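Local coordinates for succinoglycan biosynthesis protein (Bacillus cereus ATCC 14579, PDB 2QGM) that is of uncertain function, named for succinoglycan biosynthesis but belonging to the erythromycin esterase family, and so may be a hydrolase of that type, at residues D365-L378 with W400-I414. Numbering follows the deposited sequence.
Sequences DTIPQDVKSFNYTL and WVKAKRPLLSIGGQI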
ATOM      1  N   ASP A 365      16.194  -4.695 -14.134  1.00 23.00           N
ATOM      2  CA  ASP A 365      16.082  -3.897 -15.347  1.00 24.21           C
ATOM      3  C   ASP A 365      16.477  -2.454 -15.045  1.00 23.72           C
ATOM      4  O   ASP A 365      16.739  -2.106 -13.891  1.00 21.53           O
ATOM      5  CB  ASP A 365      14.658  -3.972 -15.906  1.00 27.60           C
ATOM      6  CG  ASP A 365      14.546  -3.370 -17.292  1.00 32.40           C
ATOM      7  OD1 ASP A 365      15.573  -3.333 -18.006  1.00 34.21           O
ATOM      8  OD2 ASP A 365      13.434  -2.944 -17.678  1.00 36.03           O
ATOM      9  N   THR A 366      16.526  -1.619 -16.078  1.00 22.52           N
ATOM     10  CA  THR A 366      16.924  -0.227 -15.904  1.00 22.33           C
ATOM     11  C   THR A 366      15.796   0.749 -16.188  1.00 22.56           C
ATOM     12  O   THR A 366      15.014   0.565 -17.121  1.00 21.68           O
ATOM     13  CB  THR A 366      18.120   0.105 -16.818  1.00 21.83           C
ATOM     14  OG1 THR A 366      19.146  -0.877 -16.624  1.00 21.48           O
ATOM     15  CG2 THR A 366      18.681   1.483 -16.497  1.00 22.31           C
ATOM     16  N   ILE A 367      15.723   1.799 -15.381  1.00 21.96           N
ATOM     17  CA  ILE A 367      14.692   2.812 -15.534  1.00 24.44           C
ATOM     18  C   ILE A 367      14.835   3.588 -16.843  1.00 26.40           C
ATOM     19  O   ILE A 367      15.849   4.251 -17.072  1.00 26.25           O
ATOM     20  CB  ILE A 367      14.740   3.818 -14.366  1.00 23.72           C
ATOM     21  CG1 ILE A 367      14.429   3.101 -13.052  1.00 24.35           C
ATOM     22  CG2 ILE A 367      13.738   4.947 -14.599  1.00 24.92           C
ATOM     23  CD1 ILE A 367      14.503   4.007 -11.831  1.00 24.50           C
ATOM     24  N   PRO A 368      13.821   3.507 -17.719  1.00 28.95           N
ATOM     25  CA  PRO A 368      13.869   4.224 -18.996  1.00 30.22           C
ATOM     26  C   PRO A 368      13.881   5.732 -18.752  1.00 31.19           C
ATOM     27  O   PRO A 368      13.233   6.228 -17.829  1.00 29.58           O
ATOM     28  CB  PRO A 368      12.588   3.777 -19.698  1.00 30.51           C
ATOM     29  CG  PRO A 368      12.331   2.429 -19.128  1.00 30.94           C
ATOM     30  CD  PRO A 368      12.646   2.620 -17.665  1.00 29.83           C
ATOM     31  N   GLN A 369      14.613   6.449 -19.596  1.00 32.19           N
ATOM     32  CA  GLN A 369      14.734   7.895 -19.501  1.00 34.31           C
ATOM     33  C   GLN A 369      13.702   8.625 -20.362  1.00 34.15           C
ATOM     34  O   GLN A 369      13.341   8.160 -21.446  1.00 35.11           O
ATOM     35  CB  GLN A 369      16.148   8.307 -19.922  1.00 37.00           C
ATOM     36  CG  GLN A 369      16.342   9.788 -20.181  1.00 40.66           C
ATOM     37  CD  GLN A 369      17.642  10.082 -20.916  1.00 42.52           C
ATOM     38  OE1 GLN A 369      17.939  11.232 -21.241  1.00 43.20           O
ATOM     39  NE2 GLN A 369      18.424   9.037 -21.184  1.00 43.32           N
ATOM     40  N   ASP A 370      13.227   9.760 -19.854  1.00 33.05           N
ATOM     41  CA  ASP A 370      12.262  10.619 -20.543  1.00 32.45           C
ATOM     42  C   ASP A 370      12.533  12.045 -20.066  1.00 32.34           C
ATOM     43  O   ASP A 370      12.149  12.422 -18.959  1.00 30.52           O
ATOM     44  CB  ASP A 370      10.822  10.234 -20.199  1.00 30.64           C
ATOM     45  CG  ASP A 370       9.807  10.946 -21.080  1.00 31.13           C
ATOM     46  OD1 ASP A 370       9.969  12.161 -21.314  1.00 30.69           O
ATOM     47  OD2 ASP A 370       8.842  10.299 -21.541  1.00 29.46           O
ATOM     48  N   VAL A 371      13.190  12.840 -20.905  1.00 32.24           N
ATOM     49  CA  VAL A 371      13.541  14.212 -20.544  1.00 32.65           C
ATOM     50  C   VAL A 371      12.364  15.158 -20.313  1.00 31.41           C
ATOM     51  O   VAL A 371      12.558  16.303 -19.898  1.00 32.39           O
ATOM     52  CB  VAL A 371      14.461  14.829 -21.611  1.00 33.10           C
ATOM     53  CG1 VAL A 371      15.635  13.902 -21.869  1.00 33.95           C
ATOM     54  CG2 VAL A 371      13.678  15.090 -22.889  1.00 34.01           C
ATOM     55  N   LYS A 372      11.153  14.687 -20.574  1.00 31.42           N
ATOM     56  CA  LYS A 372       9.966  15.509 -20.386  1.00 30.53           C
ATOM     57  C   LYS A 372       9.230  15.199 -19.077  1.00 29.34           C
ATOM     58  O   LYS A 372       8.411  15.992 -18.613  1.00 28.28           O
ATOM     59  CB  LYS A 372       9.018  15.315 -21.569  1.00 33.55           C
ATOM     60  CG  LYS A 372       9.089  16.417 -22.617  1.00 36.23           C
ATOM     61  CD  LYS A 372       8.509  17.705 -22.057  1.00 40.25           C
ATOM     62  CE  LYS A 372       8.238  18.715 -23.160  1.00 41.95           C
ATOM     63  NZ  LYS A 372       7.628  19.971 -22.635  1.00 43.87           N
ATOM     64  N   SER A 373       9.546  14.058 -18.472  1.00 29.09           N
ATOM     65  CA  SER A 373       8.889  13.629 -17.234  1.00 27.14           C
ATOM     66  C   SER A 373       9.170  14.466 -15.984  1.00 26.60           C
ATOM     67  O   SER A 373      10.188  15.157 -15.888  1.00 26.00           O
ATOM     68  CB  SER A 373       9.257  12.175 -16.933  1.00 27.58           C
ATOM     69  OG  SER A 373      10.627  12.052 -16.592  1.00 23.95           O
ATOM     70  N   PHE A 374       8.257  14.391 -15.021  1.00 23.89           N
ATOM     71  CA  PHE A 374       8.432  15.098 -13.754  1.00 23.42           C
ATOM     72  C   PHE A 374       9.709  14.543 -13.131  1.00 22.64           C
ATOM     73  O   PHE A 374      10.474  15.265 -12.500  1.00 23.52           O
ATOM     74  CB  PHE A 374       7.266  14.802 -12.801  1.00 22.92           C
ATOM     75  CG  PHE A 374       5.954  15.369 -13.245  1.00 22.04           C
ATOM     76  CD1 PHE A 374       5.708  16.739 -13.172  1.00 22.44           C
ATOM     77  CD2 PHE A 374       4.949  14.532 -13.724  1.00 22.47           C
ATOM     78  CE1 PHE A 374       4.479  17.265 -13.567  1.00 22.27           C
ATOM     79  CE2 PHE A 374       3.716  15.046 -14.121  1.00 22.30           C
ATOM     80  CZ  PHE A 374       3.483  16.420 -14.041  1.00 24.75           C
ATOM     81  N   ASN A 375       9.918  13.243 -13.328  1.00 24.26           N
ATOM     82  CA  ASN A 375      11.066  12.531 -12.778  1.00 23.42           C
ATOM     83  C   ASN A 375      12.428  13.074 -13.172  1.00 24.71           C
ATOM     84  O   ASN A 375      13.309  13.225 -12.328  1.00 24.27           O
ATOM     85  CB  ASN A 375      10.967  11.058 -13.156  1.00 23.11           C
ATOM     86  CG  ASN A 375       9.731  10.405 -12.579  1.00 21.13           C
ATOM     87  OD1 ASN A 375       9.752   9.872 -11.467  1.00 24.31           O
ATOM     88  ND2 ASN A 375       8.635  10.466 -13.321  1.00 19.33           N
ATOM     89  N   TYR A 376      12.618  13.366 -14.450  1.00 25.83           N
ATOM     90  CA  TYR A 376      13.908  13.881 -14.859  1.00 27.27           C
ATOM     91  C   TYR A 376      14.122  15.320 -14.430  1.00 24.33           C
ATOM     92  O   TYR A 376      15.252  15.726 -14.171  1.00 23.39           O
ATOM     93  CB  TYR A 376      14.097  13.675 -16.362  1.00 31.66           C
ATOM     94  CG  TYR A 376      14.793  12.355 -16.613  1.00 35.98           C
ATOM     95  CD1 TYR A 376      16.180  12.259 -16.518  1.00 36.50           C
ATOM     96  CD2 TYR A 376      14.067  11.182 -16.818  1.00 35.58           C
ATOM     97  CE1 TYR A 376      16.830  11.031 -16.605  1.00 38.23           C
ATOM     98  CE2 TYR A 376      14.706   9.946 -16.908  1.00 37.28           C
ATOM     99  CZ  TYR A 376      16.088   9.879 -16.796  1.00 37.02           C
ATOM    100  OH  TYR A 376      16.729   8.663 -16.833  1.00 38.50           O
ATOM    101  N   THR A 377      13.039  16.081 -14.325  1.00 24.61           N
ATOM    102  CA  THR A 377      13.149  17.467 -13.882  1.00 24.57           C
ATOM    103  C   THR A 377      13.532  17.454 -12.402  1.00 24.04           C
ATOM    104  O   THR A 377      14.337  18.263 -11.948  1.00 24.59           O
ATOM    105  CB  THR A 377      11.814  18.234 -14.055  1.00 26.03           C
ATOM    106  OG1 THR A 377      11.470  18.301 -15.446  1.00 28.80           O
ATOM    107  CG2 THR A 377      11.940  19.648 -13.508  1.00 27.90           C
ATOM    108  N   LEU A 378      12.958  16.517 -11.654  1.00 24.43           N
ATOM    109  CA  LEU A 378      13.255  16.400 -10.231  1.00 22.39           C
ATOM    110  C   LEU A 378      14.720  16.021 -10.033  1.00 21.96           C
ATOM    111  O   LEU A 378      15.347  16.411  -9.043  1.00 22.59           O
ATOM    112  CB  LEU A 378      12.353  15.343  -9.583  1.00 22.37           C
ATOM    113  CG  LEU A 378      10.874  15.700  -9.391  1.00 21.65           C
ATOM    114  CD1 LEU A 378      10.107  14.462  -8.906  1.00 22.28           C
ATOM    115  CD2 LEU A 378      10.745  16.837  -8.385  1.00 22.54           C
ATOM    116  N   TRP A 400       4.222  24.045 -12.633  1.00 23.87           N
ATOM    117  CA  TRP A 400       4.811  22.785 -13.063  1.00 25.37           C
ATOM    118  C   TRP A 400       4.062  21.540 -12.576  1.00 24.94           C
ATOM    119  O   TRP A 400       3.726  20.670 -13.381  1.00 25.44           O
ATOM    120  CB  TRP A 400       6.270  22.733 -12.607  1.00 26.51           C
ATOM    121  CG  TRP A 400       6.983  21.439 -12.880  1.00 28.89           C
ATOM    122  CD1 TRP A 400       7.371  20.950 -14.094  1.00 28.87           C
ATOM    123  CD2 TRP A 400       7.415  20.484 -11.905  1.00 28.38           C
ATOM    124  NE1 TRP A 400       8.021  19.749 -13.936  1.00 28.98           N
ATOM    125  CE2 TRP A 400       8.060  19.440 -12.599  1.00 28.89           C
ATOM    126  CE3 TRP A 400       7.320  20.408 -10.508  1.00 29.79           C
ATOM    127  CZ2 TRP A 400       8.609  18.330 -11.943  1.00 28.67           C
ATOM    128  CZ3 TRP A 400       7.869  19.301  -9.858  1.00 29.08           C
ATOM    129  CH2 TRP A 400       8.500  18.283 -10.577  1.00 29.08           C
ATOM    130  N   VAL A 401       3.796  21.444 -11.275  1.00 25.10           N
ATOM    131  CA  VAL A 401       3.097  20.269 -10.744  1.00 24.79           C
ATOM    132  C   VAL A 401       1.649  20.150 -11.212  1.00 25.76           C
ATOM    133  O   VAL A 401       1.085  19.055 -11.224  1.00 25.30           O
ATOM    134  CB  VAL A 401       3.093  20.249  -9.203  1.00 23.33           C
ATOM    135  CG1 VAL A 401       4.511  20.091  -8.677  1.00 22.93           C
ATOM    136  CG2 VAL A 401       2.464  21.517  -8.673  1.00 22.20           C
ATOM    137  N   LYS A 402       1.054  21.279 -11.589  1.00 27.15           N
ATOM    138  CA  LYS A 402      -0.330  21.305 -12.056  1.00 27.41           C
ATOM    139  C   LYS A 402      -0.445  21.015 -13.551  1.00 28.14           C
ATOM    140  O   LYS A 402      -1.537  20.768 -14.066  1.00 29.18           O
ATOM    141  CB  LYS A 402      -0.968  22.667 -11.754  1.00 26.89           C
ATOM    142  CG  LYS A 402      -1.270  22.905 -10.278  1.00 28.44           C
ATOM    143  CD  LYS A 402      -1.825  24.300 -10.047  1.00 29.80           C
ATOM    144  CE  LYS A 402      -2.231  24.509  -8.594  1.00 31.72           C
ATOM    145  NZ  LYS A 402      -3.384  23.645  -8.206  1.00 33.74           N
ATOM    146  N   ALA A 403       0.684  21.056 -14.246  1.00 28.52           N
ATOM    147  CA  ALA A 403       0.714  20.797 -15.680  1.00 29.06           C
ATOM    148  C   ALA A 403       0.771  19.298 -15.951  1.00 30.10           C
ATOM    149  O   ALA A 403       1.099  18.512 -15.063  1.00 30.04           O
ATOM    150  CB  ALA A 403       1.926  21.488 -16.301  1.00 29.85           C
ATOM    151  N   LYS A 404       0.440  18.898 -17.175  1.00 30.40           N
ATOM    152  CA  LYS A 404       0.480  17.487 -17.537  1.00 31.90           C
ATOM    153  C   LYS A 404       1.811  17.139 -18.184  1.00 31.18           C
ATOM    154  O   LYS A 404       2.217  17.753 -19.175  1.00 31.91           O
ATOM    155  CB  LYS A 404      -0.664  17.131 -18.492  1.00 32.99           C
ATOM    156  CG  LYS A 404      -2.047  17.128 -17.853  1.00 36.59           C
ATOM    157  CD  LYS A 404      -3.068  16.475 -18.778  1.00 39.76           C
ATOM    158  CE  LYS A 404      -4.473  16.522 -18.194  1.00 40.87           C
ATOM    159  NZ  LYS A 404      -4.535  15.929 -16.829  1.00 42.07           N
ATOM    160  N   ARG A 405       2.490  16.152 -17.610  1.00 30.94           N
ATOM    161  CA  ARG A 405       3.784  15.705 -18.111  1.00 29.63           C
ATOM    162  C   ARG A 405       3.917  14.213 -17.839  1.00 27.92           C
ATOM    163  O   ARG A 405       3.173  13.656 -17.033  1.00 25.77           O
ATOM    164  CB  ARG A 405       4.914  16.442 -17.389  1.00 32.13           C
ATOM    165  CG  ARG A 405       4.861  17.963 -17.477  1.00 37.23           C
ATOM    166  CD  ARG A 405       5.407  18.475 -18.800  1.00 40.75           C
ATOM    167  NE  ARG A 405       5.654  19.918 -18.763  1.00 43.49           N
ATOM    168  CZ  ARG A 405       4.777  20.848 -19.131  1.00 44.50           C
ATOM    169  NH1 ARG A 405       3.575  20.503 -19.576  1.00 45.19           N
ATOM    170  NH2 ARG A 405       5.102  22.133 -19.049  1.00 44.80           N
ATOM    171  N   PRO A 406       4.868  13.545 -18.507  1.00 26.50           N
ATOM    172  CA  PRO A 406       5.041  12.109 -18.278  1.00 25.57           C
ATOM    173  C   PRO A 406       5.423  11.827 -16.830  1.00 25.68           C
ATOM    174  O   PRO A 406       6.231  12.552 -16.241  1.00 25.20           O
ATOM    175  CB  PRO A 406       6.159  11.736 -19.246  1.00 26.63           C
ATOM    176  CG  PRO A 406       5.971  12.723 -20.372  1.00 25.59           C
ATOM    177  CD  PRO A 406       5.714  14.008 -19.619  1.00 27.04           C
ATOM    178  N   LEU A 407       4.826  10.786 -16.259  1.00 23.28           N
ATOM    179  CA  LEU A 407       5.126  10.389 -14.888  1.00 21.57           C
ATOM    180  C   LEU A 407       5.512   8.921 -14.928  1.00 21.99           C
ATOM    181  O   LEU A 407       4.788   8.092 -15.475  1.00 19.65           O
ATOM    182  CB  LEU A 407       3.914  10.576 -13.974  1.00 21.91           C
ATOM    183  CG  LEU A 407       4.098  10.105 -12.522  1.00 19.58           C
ATOM    184  CD1 LEU A 407       5.082  11.018 -11.804  1.00 19.73           C
ATOM    185  CD2 LEU A 407       2.764  10.117 -11.803  1.00 21.45           C
ATOM    186  N   LEU A 408       6.661   8.608 -14.347  1.00 20.64           N
ATOM    187  CA  LEU A 408       7.155   7.243 -14.322  1.00 19.06           C
ATOM    188  C   LEU A 408       6.322   6.383 -13.385  1.00 19.07           C
ATOM    189  O   LEU A 408       5.915   6.842 -12.324  1.00 20.33           O
ATOM    190  CB  LEU A 408       8.599   7.219 -13.838  1.00 18.52           C
ATOM    191  CG  LEU A 408       9.165   5.817 -13.607  1.00 18.14           C
ATOM    192  CD1 LEU A 408       9.356   5.136 -14.957  1.00 18.85           C
ATOM    193  CD2 LEU A 408      10.482   5.907 -12.832  1.00 18.21           C
ATOM    194  N   SER A 409       6.081   5.139 -13.780  1.00 20.16           N
ATOM    195  CA  SER A 409       5.321   4.203 -12.962  1.00 19.42           C
ATOM    196  C   SER A 409       5.650   2.794 -13.438  1.00 19.37           C
ATOM    197  O   SER A 409       5.314   2.406 -14.555  1.00 18.88           O
ATOM    198  CB  SER A 409       3.825   4.477 -13.080  1.00 21.04           C
ATOM    199  OG  SER A 409       3.115   3.845 -12.027  1.00 21.86           O
ATOM    200  N   ILE A 410       6.326   2.035 -12.579  1.00 18.85           N
ATOM    201  CA  ILE A 410       6.743   0.674 -12.915  1.00 19.65           C
ATOM    202  C   ILE A 410       6.174  -0.337 -11.929  1.00 21.20           C
ATOM    203  O   ILE A 410       6.357  -0.211 -10.717  1.00 19.49           O
ATOM    204  CB  ILE A 410       8.282   0.539 -12.900  1.00 19.91           C
ATOM    205  CG1 ILE A 410       8.905   1.573 -13.854  1.00 19.84           C
ATOM    206  CG2 ILE A 410       8.679  -0.875 -13.312  1.00 19.14           C
ATOM    207  CD1 ILE A 410      10.422   1.606 -13.809  1.00 21.57           C
ATOM    208  N   GLY A 411       5.489  -1.343 -12.459  1.00 21.29           N
ATOM    209  CA  GLY A 411       4.910  -2.372 -11.614  1.00 23.69           C
ATOM    210  C   GLY A 411       5.864  -3.524 -11.359  1.00 24.03           C
ATOM    211  O   GLY A 411       7.084  -3.376 -11.481  1.00 24.09           O
ATOM    212  N   GLY A 412       5.307  -4.674 -11.002  1.00 24.21           N
ATOM    213  CA  GLY A 412       6.124  -5.840 -10.737  1.00 26.87           C
ATOM    214  C   GLY A 412       6.552  -6.524 -12.016  1.00 29.05           C
ATOM    215  O   GLY A 412       7.403  -7.416 -11.997  1.00 28.71           O
ATOM    216  N   GLN A 413       5.962  -6.096 -13.129  1.00 29.65           N
ATOM    217  CA  GLN A 413       6.269  -6.658 -14.443  1.00 32.98           C
ATOM    218  C   GLN A 413       6.243  -5.585 -15.526  1.00 33.42           C
ATOM    219  O   GLN A 413       5.609  -4.537 -15.371  1.00 32.93           O
ATOM    220  CB  GLN A 413       5.248  -7.734 -14.823  1.00 35.34           C
ATOM    221  CG  GLN A 413       5.229  -8.979 -13.955  1.00 38.97           C
ATOM    222  CD  GLN A 413       4.331 -10.049 -14.553  1.00 41.01           C
ATOM    223  OE1 GLN A 413       4.504 -10.436 -15.710  1.00 42.92           O
ATOM    224  NE2 GLN A 413       3.369 -10.531 -13.773  1.00 42.45           N
ATOM    225  N   ILE A 414       6.930  -5.869 -16.625  1.00 33.27           N
ATOM    226  CA  ILE A 414       6.997  -4.973 -17.773  1.00 33.94           C
ATOM    227  C   ILE A 414       6.851  -5.772 -19.067  1.00 34.11           C
ATOM    228  O   ILE A 414       5.741  -6.088 -19.496  1.00 36.00           O
ATOM    229  CB  ILE A 414       8.335  -4.218 -17.832  1.00 33.00           C
ATOM    230  CG1 ILE A 414       8.418  -3.205 -16.683  1.00 32.44           C
ATOM    231  CG2 ILE A 414       8.485  -3.534 -19.186  1.00 31.52           C
ATOM    232  CD1 ILE A 414       9.679  -2.357 -16.708  1.00 31.04           C
TER
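Phe374, in the first turn of helix 374-380, drives its ring into the bend where helix 395-402 gives way to strand 404-408. With CG anti to its carbonyl carbon (chi1 -68°), the ring turns one edge to the indole of Trp400: CD1 stands 3.5 Å from CZ2 in a T-shaped stack, the planes 74° apart. One face receives Arg405, whose CB sits 3.8 Å from the ring centroid as a CH-pi contact. The carbonyls of Trp400 and Ala403 meet the rim near the ring plane, where the slightly positive C-H groups of an aromatic suit them. This matters for Ala403 O, which is buried without a hydrogen-bonding partner; Phe374 CZ approaches it to 3.3 Å. A flat, wide tryptophan also meets two further residues of the helix, since Leu378 CD2 packs 3.5 Å from its CH2 and Thr377 slides past it near CZ2 and NE1.

One backbone bond accompanies this insertion. Phe374 N donates to Pro406 O at 3.0 Å, almost in line with the carbonyl, thereby tying an amide of the first helical turn to the strand. Just before it, Ser373 is the N-cap: its OG accepts from Tyr376 N and donates to Asp370 O, a double role that a small hydroxyl placed between backbone N and carbonyl carbon can fill. Asp370 OD1 takes Lys372 N in an Asx turn, while its carboxylate rests against the ring of Pro406. Farther along, branched Ile367 crosses Leu408 at about a right angle, CG2 to CD2 3.8 Å, two buried aliphatic side chains in apolar contact.

Together these features make an N-capped helix start docked, at 84° between the local axes, across strand 404-408 of a two-stranded antiparallel sheet within the erythromycin esterase-like fold.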